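Local coordinates for ABC transporter substrate-binding protein (Vibrio cholerae, PDB 3LKV) that probably captures amino acids or similar small solutes for an ABC transporter and holds phenylalanine in its ligand pocket, at residues T50-N54 and P55-V59; D100-A104 and K105-Q109; D122-V126 and E127-E131; V130-I133 and K134-P138; S207-E210 and G211-A215. One frame throughout, in Å; residues are numbered along the deposited sequence.

Contact 1. Residues T50-N54 and P55-V59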
loop_
_atom_site.group_PDB
_atom_site.type_symbol
_atom_site.label_atom_id
_atom_site.label_comp_id
_atom_site.label_asym_id
_atom_site.label_seq_id
_atom_site.Cartn_x
_atom_site.Cartn_y
_atom_site.Cartn_z
ATOM N N THR A 50 11.746 -6.981 -1.293
ATOM C CA THR A 50 11.783 -8.330 -1.781
ATOM C C THR A 50 13.173 -8.576 -2.356
ATOM O O THR A 50 13.742 -7.699 -2.994
ATOM C CB THR A 50 10.710 -8.662 -2.831
ATOM O OG1 THR A 50 11.084 -9.915 -3.448
ATOM C CG2 THR A 50 10.613 -7.569 -3.933
ATOM N N ALA A 51 13.696 -9.780 -2.116
ATOM C CA ALA A 51 14.968 -10.184 -2.644
ATOM C C ALA A 51 14.865 -10.706 -4.060
ATOM O O ALA A 51 15.860 -11.110 -4.643
ATOM C CB ALA A 51 15.660 -11.206 -1.740
ATOM N N GLN A 52 13.680 -10.710 -4.627
ATOM C CA GLN A 52 13.472 -11.187 -5.999
ATOM C C GLN A 52 14.077 -12.572 -6.236
ATOM O O GLN A 52 14.619 -12.838 -7.256
ATOM C CB GLN A 52 13.995 -10.158 -7.022
ATOM C CG GLN A 52 13.490 -8.747 -6.744
ATOM C CD GLN A 52 14.003 -7.718 -7.752
ATOM O OE1 GLN A 52 14.787 -6.849 -7.421
ATOM N NE2 GLN A 52 13.566 -7.836 -8.988
ATOM N N GLY A 53 13.989 -13.436 -5.257
ATOM C CA GLY A 53 14.443 -14.805 -5.393
ATOM C C GLY A 53 15.969 -14.936 -5.257
ATOM O O GLY A 53 16.477 -16.049 -5.296
ATOM N N ASN A 54 16.667 -13.814 -5.116
ATOM C CA ASN A 54 18.123 -13.824 -5.036
ATOM C C ASN A 54 18.637 -13.936 -3.605
ATOM O O ASN A 54 18.325 -13.101 -2.755
ATOM C CB ASN A 54 18.704 -12.578 -5.706
ATOM C CG ASN A 54 20.171 -12.734 -6.054
ATOM O OD1 ASN A 54 20.946 -13.306 -5.286
ATOM N ND2 ASN A 54 20.562 -12.224 -7.215
ATOM N N PRO A 55 19.430 -14.971 -3.346
ATOM C CA PRO A 55 20.023 -15.173 -2.021
ATOM C C PRO A 55 21.012 -14.061 -1.691
ATOM O O PRO A 55 21.238 -13.761 -0.518
ATOM C CB PRO A 55 20.760 -16.505 -2.173
ATOM C CG PRO A 55 20.001 -17.230 -3.225
ATOM C CD PRO A 55 19.521 -16.179 -4.185
ATOM N N ALA A 56 21.590 -13.456 -2.724
ATOM C CA ALA A 56 22.534 -12.362 -2.543
ATOM C C ALA A 56 21.807 -11.089 -2.125
ATOM O O ALA A 56 22.233 -10.394 -1.203
ATOM C CB ALA A 56 23.326 -12.128 -3.820
ATOM N N ILE A 57 20.705 -10.792 -2.807
ATOM C CA ILE A 57 19.902 -9.610 -2.487
ATOM C C ILE A 57 19.360 -9.776 -1.072
ATOM O O ILE A 57 19.314 -8.808 -0.328
ATOM C CB ILE A 57 18.792 -9.330 -3.535
ATOM C CG1 ILE A 57 19.453 -9.174 -4.908
ATOM C CG2 ILE A 57 17.972 -7.974 -3.203
ATOM C CD1 ILE A 57 18.400 -9.097 -6.138
ATOM N N ALA A 58 18.981 -10.993 -0.692
ATOM C CA ALA A 58 18.570 -11.232 0.679
ATOM C C ALA A 58 19.640 -10.707 1.687
ATOM O O ALA A 58 19.304 -10.076 2.691
ATOM C CB ALA A 58 18.304 -12.696 0.887
ATOM N N VAL A 59 20.911 -10.931 1.384
ATOM C CA VAL A 59 21.982 -10.492 2.262
ATOM C C VAL A 59 22.076 -8.960 2.228
ATOM O O VAL A 59 22.148 -8.306 3.271
ATOM C CB VAL A 59 23.305 -11.143 1.841
ATOM C CG1 VAL A 59 24.558 -10.466 2.549
ATOM C CG2 VAL A 59 23.213 -12.663 2.117
#

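Contact 2. Residues D100-A104 and K105-Q109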
loop_
_atom_site.group_PDB
_atom_site.type_symbol
_atom_site.label_atom_id
_atom_site.label_comp_id
_atom_site.label_asym_id
_atom_site.label_seq_id
_atom_site.Cartn_x
_atom_site.Cartn_y
_atom_site.Cartn_z
ATOM N N ASP A 100 11.061 -24.924 8.913
ATOM C CA ASP A 100 11.800 -25.632 10.006
ATOM C C ASP A 100 12.919 -24.741 10.550
ATOM O O ASP A 100 14.070 -24.766 10.084
ATOM C CB ASP A 100 12.367 -26.925 9.482
ATOM C CG ASP A 100 13.288 -27.622 10.475
ATOM O OD1 ASP A 100 13.290 -27.285 11.669
ATOM O OD2 ASP A 100 14.043 -28.498 10.031
ATOM N N PRO A 101 12.568 -23.908 11.523
ATOM C CA PRO A 101 13.547 -22.947 12.021
ATOM C C PRO A 101 14.756 -23.532 12.700
ATOM O O PRO A 101 15.801 -22.884 12.702
ATOM C CB PRO A 101 12.764 -22.077 12.990
ATOM C CG PRO A 101 11.315 -22.465 12.833
ATOM C CD PRO A 101 11.223 -23.736 12.103
ATOM N N VAL A 102 14.639 -24.724 13.275
ATOM C CA VAL A 102 15.809 -25.337 13.915
ATOM C C VAL A 102 16.757 -25.792 12.837
ATOM O O VAL A 102 17.956 -25.461 12.871
ATOM C CB VAL A 102 15.436 -26.502 14.851
ATOM C CG1 VAL A 102 16.767 -27.210 15.459
ATOM C CG2 VAL A 102 14.461 -25.982 15.930
ATOM N N GLY A 103 16.218 -26.499 11.854
ATOM C CA GLY A 103 17.018 -27.006 10.739
ATOM C C GLY A 103 17.650 -25.842 9.982
ATOM O O GLY A 103 18.741 -25.984 9.496
ATOM N N ALA A 104 16.991 -24.673 9.960
ATOM C CA ALA A 104 17.499 -23.497 9.238
ATOM C C ALA A 104 18.459 -22.718 10.069
ATOM O O ALA A 104 19.004 -21.713 9.586
ATOM C CB ALA A 104 16.350 -22.581 8.797
ATOM N N LYS A 105 18.656 -23.119 11.321
ATOM C CA LYS A 105 19.620 -22.422 12.203
ATOM C C LYS A 105 19.219 -21.024 12.608
ATOM O O LYS A 105 20.043 -20.179 12.911
ATOM C CB LYS A 105 21.037 -22.415 11.584
ATOM C CG LYS A 105 21.564 -23.875 11.354
ATOM C CD LYS A 105 23.053 -23.955 10.890
ATOM C CE LYS A 105 23.536 -25.469 10.784
ATOM N NZ LYS A 105 24.852 -25.702 10.038
ATOM N N LEU A 106 17.937 -20.782 12.647
ATOM C CA LEU A 106 17.427 -19.536 13.134
ATOM C C LEU A 106 17.303 -19.528 14.657
ATOM O O LEU A 106 17.520 -18.487 15.300
ATOM C CB LEU A 106 16.047 -19.328 12.537
ATOM C CG LEU A 106 15.970 -19.328 11.037
ATOM C CD1 LEU A 106 14.502 -19.066 10.668
ATOM C CD2 LEU A 106 16.967 -18.284 10.459
ATOM N N VAL A 107 16.900 -20.666 15.217
ATOM C CA VAL A 107 16.839 -20.860 16.643
ATOM C C VAL A 107 17.453 -22.218 17.046
ATOM O O VAL A 107 17.416 -23.193 16.283
ATOM C CB VAL A 107 15.380 -20.758 17.158
ATOM C CG1 VAL A 107 14.749 -19.366 16.840
ATOM C CG2 VAL A 107 14.542 -21.891 16.634
ATOM N N LYS A 108 17.993 -22.304 18.261
ATOM C CA LYS A 108 18.506 -23.584 18.763
ATOM C C LYS A 108 17.355 -24.578 19.043
ATOM O O LYS A 108 17.488 -25.787 18.883
ATOM C CB LYS A 108 19.328 -23.324 20.027
ATOM C CG LYS A 108 20.234 -24.530 20.359
ATOM C CD LYS A 108 20.958 -24.447 21.707
ATOM C CE LYS A 108 21.234 -25.872 22.213
ATOM N NZ LYS A 108 22.279 -25.915 23.237
ATOM N N GLN A 109 16.223 -24.063 19.490
ATOM C CA GLN A 109 15.032 -24.891 19.727
ATOM C C GLN A 109 13.802 -23.977 19.744
ATOM O O GLN A 109 13.904 -22.776 19.930
ATOM C CB GLN A 109 15.138 -25.675 21.068
ATOM C CG GLN A 109 14.988 -24.834 22.368
ATOM C CD GLN A 109 16.285 -24.132 22.779
ATOM O OE1 GLN A 109 17.356 -24.691 22.680
ATOM N NE2 GLN A 109 16.176 -22.918 23.265
HETATM O O HOH W 1 19.407 -24.638 15.022
#

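Contact 3. Residues D122-V126 and E127-E131. With PHE (phenylalanine), chain B.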
loop_
_atom_site.group_PDB
_atom_site.type_symbol
_atom_site.label_atom_id
_atom_site.label_comp_id
_atom_site.label_asym_id
_atom_site.label_seq_id
_atom_site.Cartn_x
_atom_site.Cartn_y
_atom_site.Cartn_z
ATOM N N ASP A 122 5.645 -22.672 9.511
ATOM C CA ASP A 122 4.572 -23.303 8.655
ATOM C C ASP A 122 4.943 -24.722 8.234
ATOM O O ASP A 122 4.760 -25.111 7.079
ATOM C CB ASP A 122 4.213 -22.484 7.407
ATOM C CG ASP A 122 5.372 -22.366 6.411
ATOM O OD1 ASP A 122 6.511 -22.405 6.886
ATOM O OD2 ASP A 122 5.158 -22.223 5.167
ATOM N N LEU A 123 5.473 -25.482 9.191
ATOM C CA LEU A 123 5.955 -26.831 8.940
ATOM C C LEU A 123 4.836 -27.657 8.320
ATOM O O LEU A 123 3.814 -27.734 8.909
ATOM C CB LEU A 123 6.417 -27.490 10.229
ATOM C CG LEU A 123 6.820 -28.967 10.041
ATOM C CD1 LEU A 123 7.972 -29.060 9.047
ATOM C CD2 LEU A 123 7.196 -29.646 11.372
ATOM N N SER A 124 5.019 -28.192 7.099
ATOM C CA SER A 124 3.990 -28.969 6.418
ATOM C C SER A 124 3.779 -30.323 7.077
ATOM O O SER A 124 4.721 -30.958 7.446
ATOM C CB SER A 124 4.453 -29.254 5.010
ATOM O OG SER A 124 4.562 -28.066 4.282
ATOM N N PRO A 125 2.535 -30.777 7.197
ATOM C CA PRO A 125 2.316 -32.167 7.623
ATOM C C PRO A 125 2.501 -33.124 6.425
ATOM O O PRO A 125 1.530 -33.577 5.779
ATOM C CB PRO A 125 0.852 -32.150 8.083
ATOM C CG PRO A 125 0.205 -31.118 7.146
ATOM C CD PRO A 125 1.288 -30.127 6.738
ATOM N N VAL A 126 3.750 -33.424 6.124
ATOM C CA VAL A 126 4.076 -34.204 4.929
ATOM C C VAL A 126 3.382 -35.609 4.963
ATOM O O VAL A 126 2.797 -36.040 3.974
ATOM C CB VAL A 126 5.616 -34.290 4.783
ATOM C CG1 VAL A 126 6.067 -35.252 3.648
ATOM C CG2 VAL A 126 6.180 -32.868 4.624
ATOM N N GLU A 127 3.462 -36.301 6.102
ATOM C CA GLU A 127 2.821 -37.615 6.272
ATOM C C GLU A 127 1.340 -37.556 5.898
ATOM O O GLU A 127 0.805 -38.377 5.142
ATOM C CB GLU A 127 2.976 -38.101 7.727
ATOM C CG GLU A 127 2.163 -39.399 8.122
ATOM C CD GLU A 127 2.605 -40.674 7.395
ATOM O OE1 GLU A 127 1.856 -41.690 7.490
ATOM O OE2 GLU A 127 3.682 -40.673 6.727
ATOM N N GLN A 128 0.678 -36.547 6.410
ATOM C CA GLN A 128 -0.716 -36.360 6.084
ATOM C C GLN A 128 -0.910 -36.096 4.569
ATOM O O GLN A 128 -1.855 -36.599 3.964
ATOM C CB GLN A 128 -1.263 -35.258 6.982
ATOM C CG GLN A 128 -2.730 -35.110 7.044
ATOM C CD GLN A 128 -3.181 -33.961 7.987
ATOM O OE1 GLN A 128 -2.378 -33.342 8.700
ATOM N NE2 GLN A 128 -4.480 -33.702 7.989
ATOM N N HIS A 129 0.006 -35.376 3.935
ATOM C CA HIS A 129 -0.100 -35.162 2.501
ATOM C C HIS A 129 0.065 -36.481 1.697
ATOM O O HIS A 129 -0.619 -36.693 0.712
ATOM C CB HIS A 129 0.945 -34.147 1.997
ATOM C CG HIS A 129 0.708 -32.744 2.459
ATOM N ND1 HIS A 129 1.670 -31.768 2.376
ATOM C CD2 HIS A 129 -0.384 -32.149 3.000
ATOM C CE1 HIS A 129 1.188 -30.630 2.850
ATOM N NE2 HIS A 129 -0.061 -30.831 3.231
ATOM N N VAL A 130 0.993 -37.335 2.101
ATOM C CA VAL A 130 1.176 -38.598 1.416
ATOM C C VAL A 130 -0.066 -39.476 1.552
ATOM O O VAL A 130 -0.508 -40.123 0.566
ATOM C CB VAL A 130 2.378 -39.335 1.978
ATOM C CG1 VAL A 130 2.453 -40.793 1.434
ATOM C CG2 VAL A 130 3.652 -38.506 1.672
ATOM N N GLU A 131 -0.612 -39.515 2.766
ATOM C CA GLU A 131 -1.800 -40.322 3.030
ATOM C C GLU A 131 -2.923 -39.748 2.203
ATOM O O GLU A 131 -3.694 -40.493 1.624
ATOM C CB GLU A 131 -2.145 -40.443 4.543
ATOM C CG GLU A 131 -1.069 -41.318 5.283
ATOM C CD GLU A 131 -1.139 -41.402 6.850
ATOM O OE1 GLU A 131 -1.388 -40.373 7.546
ATOM O OE2 GLU A 131 -0.858 -42.525 7.377
HETATM N N PHE B . 7.825 -22.112 4.389
HETATM C CA PHE B . 8.630 -21.540 3.237
HETATM C C PHE B . 10.044 -21.166 3.758
HETATM O O PHE B . 10.423 -21.703 4.840
HETATM C CB PHE B . 7.911 -20.364 2.559
HETATM C CG PHE B . 6.772 -20.802 1.642
HETATM C CD1 PHE B . 7.048 -21.411 0.404
HETATM C CD2 PHE B . 5.455 -20.635 2.009
HETATM C CE1 PHE B . 6.045 -21.836 -0.408
HETATM C CE2 PHE B . 4.443 -21.047 1.196
HETATM C CZ PHE B . 4.707 -21.657 -0.012
HETATM O OXT PHE B . 10.830 -20.402 3.153
#

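Contact 4. Residues V130-I133 and K134-P138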
loop_
_atom_site.group_PDB
_atom_site.type_symbol
_atom_site.label_atom_id
_atom_site.label_comp_id
_atom_site.label_asym_id
_atom_site.label_seq_id
_atom_site.Cartn_x
_atom_site.Cartn_y
_atom_site.Cartn_z
ATOM N N VAL A 130 0.993 -37.335 2.101
ATOM C CA VAL A 130 1.176 -38.598 1.416
ATOM C C VAL A 130 -0.066 -39.476 1.552
ATOM O O VAL A 130 -0.508 -40.123 0.566
ATOM C CB VAL A 130 2.378 -39.335 1.978
ATOM C CG1 VAL A 130 2.453 -40.793 1.434
ATOM C CG2 VAL A 130 3.652 -38.506 1.672
ATOM N N GLU A 131 -0.612 -39.515 2.766
ATOM C CA GLU A 131 -1.800 -40.322 3.030
ATOM C C GLU A 131 -2.923 -39.748 2.203
ATOM O O GLU A 131 -3.694 -40.493 1.624
ATOM C CB GLU A 131 -2.145 -40.443 4.543
ATOM C CG GLU A 131 -1.069 -41.318 5.283
ATOM C CD GLU A 131 -1.139 -41.402 6.850
ATOM O OE1 GLU A 131 -1.388 -40.373 7.546
ATOM O OE2 GLU A 131 -0.858 -42.525 7.377
ATOM N N LEU A 132 -2.948 -38.436 2.034
ATOM C CA LEU A 132 -4.003 -37.832 1.240
ATOM C C LEU A 132 -3.842 -38.118 -0.270
ATOM O O LEU A 132 -4.841 -38.403 -0.954
ATOM C CB LEU A 132 -4.097 -36.359 1.560
ATOM C CG LEU A 132 -5.198 -35.521 0.929
ATOM C CD1 LEU A 132 -6.582 -36.160 1.080
ATOM C CD2 LEU A 132 -5.173 -34.125 1.578
ATOM N N ILE A 133 -2.604 -38.102 -0.770
ATOM C CA ILE A 133 -2.312 -38.445 -2.153
ATOM C C ILE A 133 -2.745 -39.889 -2.423
ATOM O O ILE A 133 -3.356 -40.166 -3.437
ATOM C CB ILE A 133 -0.808 -38.268 -2.499
ATOM C CG1 ILE A 133 -0.424 -36.780 -2.590
ATOM C CG2 ILE A 133 -0.463 -38.891 -3.824
ATOM C CD1 ILE A 133 1.172 -36.511 -2.531
ATOM N N LYS A 134 -2.462 -40.785 -1.486
ATOM C CA LYS A 134 -2.861 -42.200 -1.604
ATOM C C LYS A 134 -4.388 -42.389 -1.587
ATOM O O LYS A 134 -4.925 -43.283 -2.230
ATOM C CB LYS A 134 -2.203 -43.042 -0.502
ATOM C CG LYS A 134 -2.225 -44.605 -0.727
ATOM C CD LYS A 134 -1.032 -45.341 0.039
ATOM C CE LYS A 134 -1.420 -46.721 0.719
ATOM N NZ LYS A 134 -1.011 -46.734 2.205
ATOM N N GLU A 135 -5.081 -41.519 -0.877
ATOM C CA GLU A 135 -6.535 -41.546 -0.791
ATOM C C GLU A 135 -7.207 -41.075 -2.082
ATOM O O GLU A 135 -8.199 -41.663 -2.530
ATOM C CB GLU A 135 -7.021 -40.676 0.384
ATOM C CG GLU A 135 -8.489 -40.901 0.748
ATOM C CD GLU A 135 -9.048 -39.878 1.761
ATOM O OE1 GLU A 135 -8.309 -39.064 2.360
ATOM O OE2 GLU A 135 -10.258 -39.878 1.937
ATOM N N ILE A 136 -6.678 -40.009 -2.651
ATOM C CA ILE A 136 -7.194 -39.427 -3.881
ATOM C C ILE A 136 -6.842 -40.281 -5.081
ATOM O O ILE A 136 -7.597 -40.316 -6.021
ATOM C CB ILE A 136 -6.603 -37.996 -4.129
ATOM C CG1 ILE A 136 -7.220 -36.980 -3.173
ATOM C CG2 ILE A 136 -6.815 -37.532 -5.577
ATOM C CD1 ILE A 136 -6.443 -35.683 -3.097
ATOM N N LEU A 137 -5.687 -40.951 -5.016
ATOM C CA LEU A 137 -5.097 -41.701 -6.116
ATOM C C LEU A 137 -4.613 -43.030 -5.565
ATOM O O LEU A 137 -3.417 -43.186 -5.313
ATOM C CB LEU A 137 -3.870 -40.975 -6.690
ATOM C CG LEU A 137 -4.060 -39.635 -7.388
ATOM C CD1 LEU A 137 -2.729 -38.926 -7.532
ATOM C CD2 LEU A 137 -4.707 -39.876 -8.755
ATOM N N PRO A 138 -5.523 -44.014 -5.414
ATOM C CA PRO A 138 -5.182 -45.227 -4.651
ATOM C C PRO A 138 -4.150 -46.121 -5.313
ATOM O O PRO A 138 -3.573 -46.964 -4.653
ATOM C CB PRO A 138 -6.529 -45.970 -4.490
ATOM C CG PRO A 138 -7.612 -44.953 -4.939
ATOM C CD PRO A 138 -6.890 -44.061 -5.958
#

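Contact 5. Residues S207-E210 and G211-A215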
loop_
_atom_site.group_PDB
_atom_site.type_symbol
_atom_site.label_atom_id
_atom_site.label_comp_id
_atom_site.label_asym_id
_atom_site.label_seq_id
_atom_site.Cartn_x
_atom_site.Cartn_y
_atom_site.Cartn_z
ATOM N N SER A 207 7.405 -19.941 -6.977
ATOM C CA SER A 207 7.514 -18.838 -7.911
ATOM C C SER A 207 7.458 -19.302 -9.375
ATOM O O SER A 207 7.388 -18.495 -10.276
ATOM C CB SER A 207 8.809 -18.069 -7.619
ATOM O OG SER A 207 9.909 -18.814 -8.149
ATOM N N ALA A 208 7.485 -20.603 -9.613
ATOM C CA ALA A 208 7.439 -21.162 -10.939
ATOM C C ALA A 208 6.325 -22.201 -11.063
ATOM O O ALA A 208 6.397 -23.063 -11.913
ATOM C CB ALA A 208 8.788 -21.804 -11.267
ATOM N N ILE A 209 5.306 -22.118 -10.225
ATOM C CA ILE A 209 4.291 -23.152 -10.159
ATOM C C ILE A 209 3.552 -23.272 -11.509
ATOM O O ILE A 209 3.221 -24.375 -11.942
ATOM C CB ILE A 209 3.322 -22.898 -8.962
ATOM C CG1 ILE A 209 2.384 -24.076 -8.727
ATOM C CG2 ILE A 209 2.488 -21.604 -9.152
ATOM C CD1 ILE A 209 3.034 -25.300 -8.171
ATOM N N GLU A 210 3.352 -22.157 -12.208
ATOM C CA GLU A 210 2.688 -22.201 -13.525
ATOM C C GLU A 210 3.463 -23.075 -14.511
ATOM O O GLU A 210 2.870 -23.855 -15.234
ATOM C CB GLU A 210 2.419 -20.796 -14.094
ATOM C CG GLU A 210 1.603 -19.910 -13.103
ATOM C CD GLU A 210 0.651 -18.884 -13.748
ATOM O OE1 GLU A 210 0.038 -19.192 -14.808
ATOM O OE2 GLU A 210 0.492 -17.778 -13.156
ATOM N N GLY A 211 4.785 -22.930 -14.522
ATOM C CA GLY A 211 5.631 -23.738 -15.377
ATOM C C GLY A 211 5.627 -25.207 -14.950
ATOM O O GLY A 211 5.643 -26.118 -15.796
HETATM N N MSE A 212 5.589 -25.455 -13.643
HETATM C CA MSE A 212 5.488 -26.830 -13.184
HETATM C C MSE A 212 4.197 -27.458 -13.722
HETATM O O MSE A 212 4.187 -28.590 -14.165
HETATM C CB MSE A 212 5.541 -26.937 -11.673
HETATM C CG MSE A 212 5.142 -28.279 -11.129
HETATM SE SE MSE A 212 5.401 -28.429 -9.185
HETATM C CE MSE A 212 7.367 -28.785 -9.226
ATOM N N ILE A 213 3.122 -26.704 -13.686
ATOM C CA ILE A 213 1.829 -27.252 -14.023
ATOM C C ILE A 213 1.720 -27.437 -15.542
ATOM O O ILE A 213 1.101 -28.398 -16.003
ATOM C CB ILE A 213 0.671 -26.422 -13.380
ATOM C CG1 ILE A 213 0.582 -26.848 -11.915
ATOM C CG2 ILE A 213 -0.675 -26.647 -14.101
ATOM C CD1 ILE A 213 -0.211 -25.999 -11.049
ATOM N N VAL A 214 2.393 -26.576 -16.295
ATOM C CA VAL A 214 2.388 -26.711 -17.732
ATOM C C VAL A 214 3.057 -28.038 -18.092
ATOM O O VAL A 214 2.493 -28.802 -18.846
ATOM C CB VAL A 214 3.076 -25.510 -18.464
ATOM C CG1 VAL A 214 3.384 -25.860 -19.983
ATOM C CG2 VAL A 214 2.185 -24.275 -18.387
ATOM N N ALA A 215 4.228 -28.302 -17.522
ATOM C CA ALA A 215 4.928 -29.557 -17.739
ATOM C C ALA A 215 4.106 -30.781 -17.245
ATOM O O ALA A 215 4.066 -31.809 -17.940
ATOM C CB ALA A 215 6.348 -29.546 -17.085
#

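Contact 1. Residues T50-N54 and P55-V59
Asn54 and Ala56 meet at the start of helix 55-66, where Asn54 is the N-cap. With CG anti to the backbone N (chi1 -161°), the amide swings over the first helical turn, and Asn54 OD1 accepts from Ala56 N at 2.6 Å. The bond is tilted somewhat out of the amide plane. Asparagine suits this place because its short acceptor can reach a backbone N-H left without a helical partner. Asn54 O then takes the N-H of Ala58 at 3.0 Å, the first regular bond of the helix, while Pro55, having no N-H to satisfy, fits the first turn well.

The tight side is apolar. Ala51 CB rests 4.0 Å from Ala58 CB, and two small methyls let loop and helix come close. Ile57 lies across Asn54 at about a right angle, its CD1 3.5 Å from Asn54 CB.

The looser side is the type I' turn from Ala51 to Asn54, closed by Asn54 N on Ala51 O at 2.9 Å. Gly53 readily takes the positive phi there (79°), and Gln52 projects from the exposed part, packing on Lys42 of the second subunit. Thr50 OG1 accepts from Gln52 N in an ST turn. The turn thus leads into helix 55-66 from strand 44-50, outermost of its sheet within this chain, whose Thr50 makes backbone hydrogen bonds to the second subunit; Ala51 touches Ile16 after strand 9-15.

Contact 2. Residues D100-A104 and K105-Q109
Lys105 N meets the flat carbonyl group of Val102 from above its plane, 64° out of it, at 2.9 Å from Val102 O. Leu106 N instead approaches Pro101 O almost head-on to the carbonyl, 3.0 Å away. A third flat group, the carboxylate of Asp100, is also met from above: Gly103 N donates to Asp100 OD1 in an Asx motif, while Asp100 OD2 is held by Ser156.

Around this polar frame the side chains sort by character. Pro101 CB lies 4.1 Å from Val107 CG2 and also touches Leu106 CD1, and these three apolar groups turn inward onto Phe95 of strand 93-98. Ala104 CB sits 4.0 Å from Leu106 CG and touches Thr78 of helix 78-87, a close fit that suits a small methyl. Lys105 runs outward with an extended chain, which suits its exposed place. One water donates to both Val102 O (2.7 Å) and Val107 O, tying the turn to the loop that follows.

The paired bonds from Leu106 N to Pro101 O and from Lys105 N to Val102 O, the positive phi of Lys105 (69°) and the Pro101-Leu106 apolar touch together make a Schellman motif, which ends this single helical turn beside the ligand cleft.

Contact 3. Residues D122-V126 and E127-E131
Pro125 O accepts from His129 N at 3.0 Å, in the carbonyl plane, and Val126 O from Val130 N at 2.9 Å: these bonds begin helix 126-136. Pro125 is its N-cap and the centre of an inverse gamma turn, ending an extended link that leaves strand 117-121 of one lobe of this periplasmic-binding-protein fold and enters the other. A proline suits the bend, since its ring restricts phi and it has no N-H to satisfy.

The imidazole of His129 lies under the same carbonyl, with Pro125 O 3.5 Å above one face and set toward the rim. Its outer part meets the proline ring, His129 NE2 being 3.8 Å from Pro125 CD. Both ring nitrogens are satisfied, ND1 by Tyr198 OH and NE2 by Leu239 O, so histidine bridges helix and sheet. Gln128, its chain extended, passes the proline at a slant and brings OE1 to 3.5 Å from Pro125 CB. Val126 faces Leu157 and Leu161 of helix 152-167, as befits a branched apolar residue. Glu127 turns away to hydrogen bonds with Ser164 and His168 and a salt bridge with Lys167.

At the other end Asp122 OD2, also hydrogen-bonded to Tyr243 OH, accepts a hydrogen bond from the ligand's amino group, 2.8 Å from the phenylalanine N.

Contact 4. Residues V130-I133 and K134-P138
Leu132 and Ile136, one helical turn apart, meet through their terminal methyls, Leu132 CD1 and Ile136 CD1 being 4.2 Å apart. The same Leu132 CD1 lies 3.6 Å from Glu135 OE1, so the leucine tip touches an apolar neighbour and also a carboxylate oxygen, which it approaches obliquely from out of the carboxylate plane. Its first torsion makes this possible: CG stands anti to the backbone N (chi1 -176°), which brings the branch back toward the following turn. Ile133 CG2 and Leu137 CD1 form a second apolar pair, at 4.3 Å.

Behind these side chains runs the backbone ladder of helix 126-136. Lys134 N bonds to Val130 O and Glu135 N to Glu131 O, each in the usual four-residue step. Leu132 O takes Ile136 N at 3.0 Å and, weakly, Glu135 N as well. The last rung is Leu137 N on Ile133 O at 2.9 Å, beyond which Leu137 leaves helical geometry and Pro138 follows.

Farther out, Phe224 of strand 223-225 receives Leu132 and Ile133, while Val294 of helix 292-297 packs on Ile136 and Glu135. Long apolar chains suit this buried side, and Lys134 on the exposed side sends NZ to His168. Glu135 stands at the border between them, where its salt bridge with Arg297 probably keeps the carboxylate ionised despite the leucine methyl beside it and ties the two helices together by charge as well as by packing.

Contact 5. Residues S207-E210 and G211-A215
Ile209 reaches both Met212, present as selenomethionine, and Ile213 because its first torsion (chi1 -171°) sets CG1 opposite the backbone N, and the next (chi2 71°) bends CD1 toward the following turn. Ile213 has the setting usual in helices (chi1 -79°), whereas that of Ile209 puts CG2 between its own N and carbonyl carbon. The two isoleucines run side by side, pointing the same way, with Ile209 CG1 4.0 Å from Ile213 CD1. This is i to i+3 and i to i+4 packing along the first turns of helix 209-218, which covers a sheet of one lobe of the periplasmic-binding-protein fold.

Ala208 is the N-cap, and its carbonyl starts the helix by accepting from Met212 N at 3.1 Å, in the carbonyl plane. Ile209 O takes Ile213 N at 2.9 Å, and Glu210 O takes Val214 N at 3.0 Å. Small Ala208 fits against Val183 of helix 183-191.

The apolar side faces strand 196-199, where Ile209 meets Ala199 and Met212 meets Ile197 and Ala199; flexible, unbranched methionine can follow such a surface. Glu210 belongs to the exposed side and makes a long, weak ion pair with Arg233. The Met212 chain crosses Ile209 at a slant, bringing Met212 SE to 4.1 Å from Ile209 CD1.

Overall arrangement
All five contacts are local and come in order along the chain, contacts 3 and 4 overlapping. Contacts 1 and 2, with centres about 20 Å apart, belong to the lobe built on the six-stranded parallel sheet; contact 5 belongs to the lobe of the mixed sheet. Contact 3 starts after strand 117-121 of the first sheet and runs into helix 126-136 of the second lobe, which contact 4 continues; the two share Val130 and Glu131. Contacts 1 and 4 are farthest apart, about 36 Å between centres. Phenylalanine is bound between the lobes, directly by contact 3 and near contacts 2 and 5, consistent with a cleft that closes round solute in this type I binding-protein fold.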